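Local atomic coordinates of L-asparagine oxygenase (Streptomyces coelicolor, PDB entry 2OG5), a protein that hydroxylates L-asparagine at carbon 3, using iron(II), 2-oxoglutarate and dioxygen, to supply a building block of the calcium-dependent lipopeptide antibiotic. Residues G111-Q123 against P318-T330. Sequence-based numbering, arbitrary orientation.
Sequences GLPPTPRVNGSVQ and PRYDGTDRWLQRT
Thr115 joins the proline-rich loop 111-123 to the turn ahead of strand 326-330 with two bonds. Its backbone N gives a nearly straight hydrogen bond (172°) to Gly322 O, 2.9 Å away, arriving above the carbonyl plane. Its OG1, set beside that N (chi1 -57°), donates to Asp324 O at 2.7 Å; Arg198 NH1 also bonds this hydroxyl, so threonine serves as donor and acceptor. Gly322 suits its positive phi, and its bare CA lets Pro114 CB come to 3.9 Å. Within the turn, the Asp324 carboxylate takes the backbone N atoms of Arg319 and Tyr320 on syn lone pairs, while Asp321 OD1 accepts from Thr323 N, an Asx turn, and Thr323 OG1. The Arg117 guanidinium lays one face over Tyr320 O, 3.1 Å from CZ, without a hydrogen bond.

Pro116 lays CD over the six-membered ring of Trp326, 3.4 Å from its centroid and 7° off the normal, a CH-pi contact suiting proline, whose CD hydrogens, next to nitrogen, are somewhat polarised. Pro113 CG meets the ring's edge in plane. Gln328 NE2 donates to Gln123 OE1 at 3.0 Å and to Asp157 OD1, which also accepts Trp326 NE1; Gln123 NE2 bonds Glu125 O. Arg325 O is buried with no partner in the model. Three directional hydrogen bonds thus fix the loop, with prolines against Trp326 between them, beside the strand that carries L-asparagine-binding Arg329 and begins just after 2-oxoglutarate-binding Arg325.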
# COMPACT_ATOMS: atom_id res chain seq x y z
N GLY A 111 23.49 -4.32 -6.31
CA GLY A 111 23.05 -4.38 -7.70
C GLY A 111 22.04 -3.32 -8.11
O GLY A 111 21.68 -3.24 -9.28
N LEU A 112 21.58 -2.50 -7.16
CA LEU A 112 20.54 -1.50 -7.45
C LEU A 112 21.03 -0.35 -8.34
O LEU A 112 22.01 0.32 -8.01
CB LEU A 112 19.98 -0.89 -6.15
CG LEU A 112 18.75 -1.52 -5.49
CD1 LEU A 112 18.25 -0.55 -4.42
CD2 LEU A 112 17.65 -1.85 -6.48
N PRO A 113 20.33 -0.09 -9.46
CA PRO A 113 20.70 1.03 -10.31
C PRO A 113 20.29 2.35 -9.67
O PRO A 113 19.67 2.34 -8.60
CB PRO A 113 19.88 0.78 -11.57
CG PRO A 113 18.68 0.09 -11.09
CD PRO A 113 19.15 -0.80 -9.98
N PRO A 114 20.62 3.48 -10.31
CA PRO A 114 20.13 4.76 -9.82
C PRO A 114 18.60 4.79 -9.76
O PRO A 114 17.93 4.12 -10.55
CB PRO A 114 20.66 5.77 -10.85
CG PRO A 114 21.78 5.08 -11.52
CD PRO A 114 21.45 3.62 -11.52
N THR A 115 18.06 5.56 -8.82
CA THR A 115 16.63 5.62 -8.65
C THR A 115 15.99 6.16 -9.94
O THR A 115 16.42 7.20 -10.44
CB THR A 115 16.28 6.54 -7.48
OG1 THR A 115 16.94 6.06 -6.29
CG2 THR A 115 14.78 6.61 -7.25
N PRO A 116 14.97 5.46 -10.48
CA PRO A 116 14.28 5.96 -11.68
C PRO A 116 13.68 7.34 -11.46
O PRO A 116 13.32 7.70 -10.34
CB PRO A 116 13.17 4.92 -11.91
CG PRO A 116 13.59 3.73 -11.19
CD PRO A 116 14.43 4.16 -10.04
N ARG A 117 13.56 8.11 -12.55
CA ARG A 117 13.16 9.50 -12.48
C ARG A 117 12.05 9.85 -13.49
O ARG A 117 11.89 11.01 -13.85
CB ARG A 117 14.40 10.36 -12.74
CG ARG A 117 14.29 11.77 -12.25
CD ARG A 117 15.59 12.51 -12.43
NE ARG A 117 16.71 11.79 -11.82
CZ ARG A 117 17.99 11.98 -12.12
NH1 ARG A 117 18.36 12.89 -13.02
NH2 ARG A 117 18.91 11.26 -11.51
N VAL A 118 11.30 8.85 -13.91
CA VAL A 118 10.19 9.04 -14.85
C VAL A 118 8.89 8.72 -14.15
O VAL A 118 8.86 7.90 -13.23
CB VAL A 118 10.35 8.16 -16.11
CG1 VAL A 118 11.60 8.57 -16.86
CG2 VAL A 118 10.39 6.69 -15.74
N ASN A 119 7.82 9.39 -14.54
CA ASN A 119 6.50 9.10 -14.00
C ASN A 119 5.98 7.79 -14.58
O ASN A 119 6.28 7.45 -15.72
CB ASN A 119 5.51 10.24 -14.27
CG ASN A 119 4.25 10.15 -13.41
OD1 ASN A 119 3.17 10.54 -13.84
ND2 ASN A 119 4.38 9.59 -12.22
N GLY A 120 5.24 7.03 -13.78
CA GLY A 120 4.69 5.76 -14.26
C GLY A 120 5.70 4.62 -14.26
O GLY A 120 5.45 3.57 -14.85
N SER A 121 6.83 4.82 -13.59
CA SER A 121 7.88 3.80 -13.47
C SER A 121 7.32 2.53 -12.80
O SER A 121 6.70 2.62 -11.75
CB SER A 121 9.03 4.38 -12.62
OG SER A 121 10.14 3.52 -12.59
N VAL A 122 7.52 1.38 -13.43
CA VAL A 122 7.07 0.09 -12.88
C VAL A 122 8.13 -0.99 -13.10
O VAL A 122 9.04 -0.82 -13.92
CB VAL A 122 5.72 -0.36 -13.51
CG1 VAL A 122 4.64 0.64 -13.20
CG2 VAL A 122 5.88 -0.54 -15.01
N GLN A 123 7.99 -2.11 -12.40
CA GLN A 123 8.95 -3.22 -12.46
C GLN A 123 8.40 -4.33 -13.34
O GLN A 123 7.70 -5.22 -12.87
CB GLN A 123 9.26 -3.73 -11.05
CG GLN A 123 10.34 -4.79 -10.96
CD GLN A 123 11.70 -4.26 -11.38
OE1 GLN A 123 12.12 -3.19 -10.94
NE2 GLN A 123 12.38 -5.01 -12.23
N PRO A 318 13.69 16.35 -3.18
CA PRO A 318 14.51 15.40 -3.91
C PRO A 318 15.82 15.98 -4.42
O PRO A 318 15.91 17.17 -4.72
CB PRO A 318 13.62 15.00 -5.10
CG PRO A 318 12.25 15.29 -4.65
CD PRO A 318 12.37 16.53 -3.81
N ARG A 319 16.83 15.12 -4.53
CA ARG A 319 18.11 15.49 -5.11
C ARG A 319 18.09 15.39 -6.63
O ARG A 319 18.80 16.14 -7.32
CB ARG A 319 19.22 14.59 -4.57
CG ARG A 319 19.50 14.77 -3.08
CD ARG A 319 20.43 13.70 -2.60
NE ARG A 319 20.87 13.92 -1.23
CZ ARG A 319 21.66 13.08 -0.56
NH1 ARG A 319 22.09 11.95 -1.12
NH2 ARG A 319 22.00 13.37 0.69
N TYR A 320 17.32 14.43 -7.15
CA TYR A 320 17.29 14.10 -8.58
C TYR A 320 18.69 13.80 -9.15
O TYR A 320 19.04 14.26 -10.24
CB TYR A 320 16.57 15.19 -9.39
CG TYR A 320 15.13 15.44 -8.99
CD1 TYR A 320 14.21 14.38 -8.89
CD2 TYR A 320 14.66 16.72 -8.72
CE1 TYR A 320 12.90 14.61 -8.54
CE2 TYR A 320 13.34 16.96 -8.38
CZ TYR A 320 12.46 15.89 -8.29
OH TYR A 320 11.15 16.14 -7.94
N ASP A 321 19.47 13.03 -8.40
CA ASP A 321 20.81 12.64 -8.80
C ASP A 321 20.99 11.11 -8.81
O ASP A 321 22.11 10.61 -8.86
CB ASP A 321 21.85 13.28 -7.88
CG ASP A 321 21.74 12.80 -6.44
OD1 ASP A 321 20.80 12.02 -6.12
OD2 ASP A 321 22.60 13.19 -5.63
N GLY A 322 19.87 10.39 -8.71
CA GLY A 322 19.87 8.93 -8.72
C GLY A 322 19.95 8.29 -7.34
O GLY A 322 19.99 7.06 -7.24
N THR A 323 19.99 9.11 -6.29
CA THR A 323 20.17 8.61 -4.92
C THR A 323 18.90 8.75 -4.06
O THR A 323 18.90 8.43 -2.88
CB THR A 323 21.35 9.31 -4.19
OG1 THR A 323 21.03 10.67 -3.90
CG2 THR A 323 22.63 9.26 -5.05
N ASP A 324 17.82 9.24 -4.66
CA ASP A 324 16.58 9.47 -3.92
C ASP A 324 15.85 8.21 -3.47
O ASP A 324 16.11 7.10 -3.94
CB ASP A 324 15.61 10.33 -4.74
CG ASP A 324 16.05 11.78 -4.85
OD1 ASP A 324 16.19 12.44 -3.80
OD2 ASP A 324 16.20 12.25 -5.99
N ARG A 325 14.93 8.43 -2.52
CA ARG A 325 13.98 7.45 -2.01
C ARG A 325 13.40 6.59 -3.12
O ARG A 325 12.93 7.11 -4.12
CB ARG A 325 12.84 8.24 -1.34
CG ARG A 325 11.81 7.44 -0.55
CD ARG A 325 10.81 8.42 0.07
NE ARG A 325 9.90 7.85 1.06
CZ ARG A 325 8.63 7.52 0.83
NH1 ARG A 325 8.08 7.66 -0.38
NH2 ARG A 325 7.89 7.04 1.80
N TRP A 326 13.40 5.27 -2.93
CA TRP A 326 12.86 4.33 -3.91
C TRP A 326 12.12 3.23 -3.15
O TRP A 326 12.76 2.42 -2.46
CB TRP A 326 13.98 3.71 -4.74
CG TRP A 326 13.55 2.87 -5.92
CD1 TRP A 326 12.26 2.54 -6.28
CD2 TRP A 326 14.40 2.23 -6.88
NE1 TRP A 326 12.28 1.76 -7.40
CE2 TRP A 326 13.57 1.55 -7.79
CE3 TRP A 326 15.79 2.19 -7.06
CZ2 TRP A 326 14.08 0.84 -8.87
CZ3 TRP A 326 16.29 1.46 -8.14
CH2 TRP A 326 15.44 0.80 -9.03
N LEU A 327 10.79 3.22 -3.25
CA LEU A 327 9.99 2.09 -2.77
C LEU A 327 9.39 1.38 -3.97
O LEU A 327 9.21 1.98 -5.02
CB LEU A 327 8.84 2.52 -1.85
CG LEU A 327 9.08 3.63 -0.85
CD1 LEU A 327 7.80 3.95 -0.06
CD2 LEU A 327 10.22 3.29 0.11
N GLN A 328 9.07 0.10 -3.79
CA GLN A 328 8.20 -0.59 -4.73
C GLN A 328 6.93 -1.03 -4.00
O GLN A 328 6.96 -1.39 -2.82
CB GLN A 328 8.92 -1.75 -5.41
CG GLN A 328 9.96 -1.21 -6.39
CD GLN A 328 10.66 -2.26 -7.22
OE1 GLN A 328 10.96 -3.37 -6.75
NE2 GLN A 328 10.98 -1.89 -8.46
N ARG A 329 5.81 -0.92 -4.71
CA ARG A 329 4.50 -1.08 -4.13
C ARG A 329 3.72 -2.17 -4.85
O ARG A 329 3.68 -2.22 -6.08
CB ARG A 329 3.73 0.24 -4.23
CG ARG A 329 2.37 0.19 -3.55
CD ARG A 329 1.68 1.50 -3.66
NE ARG A 329 1.34 1.80 -5.04
CZ ARG A 329 0.88 2.97 -5.47
NH1 ARG A 329 0.72 3.97 -4.62
NH2 ARG A 329 0.61 3.13 -6.75
N THR A 330 3.05 -3.01 -4.07
CA THR A 330 2.10 -3.98 -4.58
C THR A 330 0.84 -3.98 -3.72
O THR A 330 0.91 -3.91 -2.50
CB THR A 330 2.71 -5.38 -4.60
OG1 THR A 330 3.77 -5.38 -5.55
CG2 THR A 330 1.69 -6.45 -4.97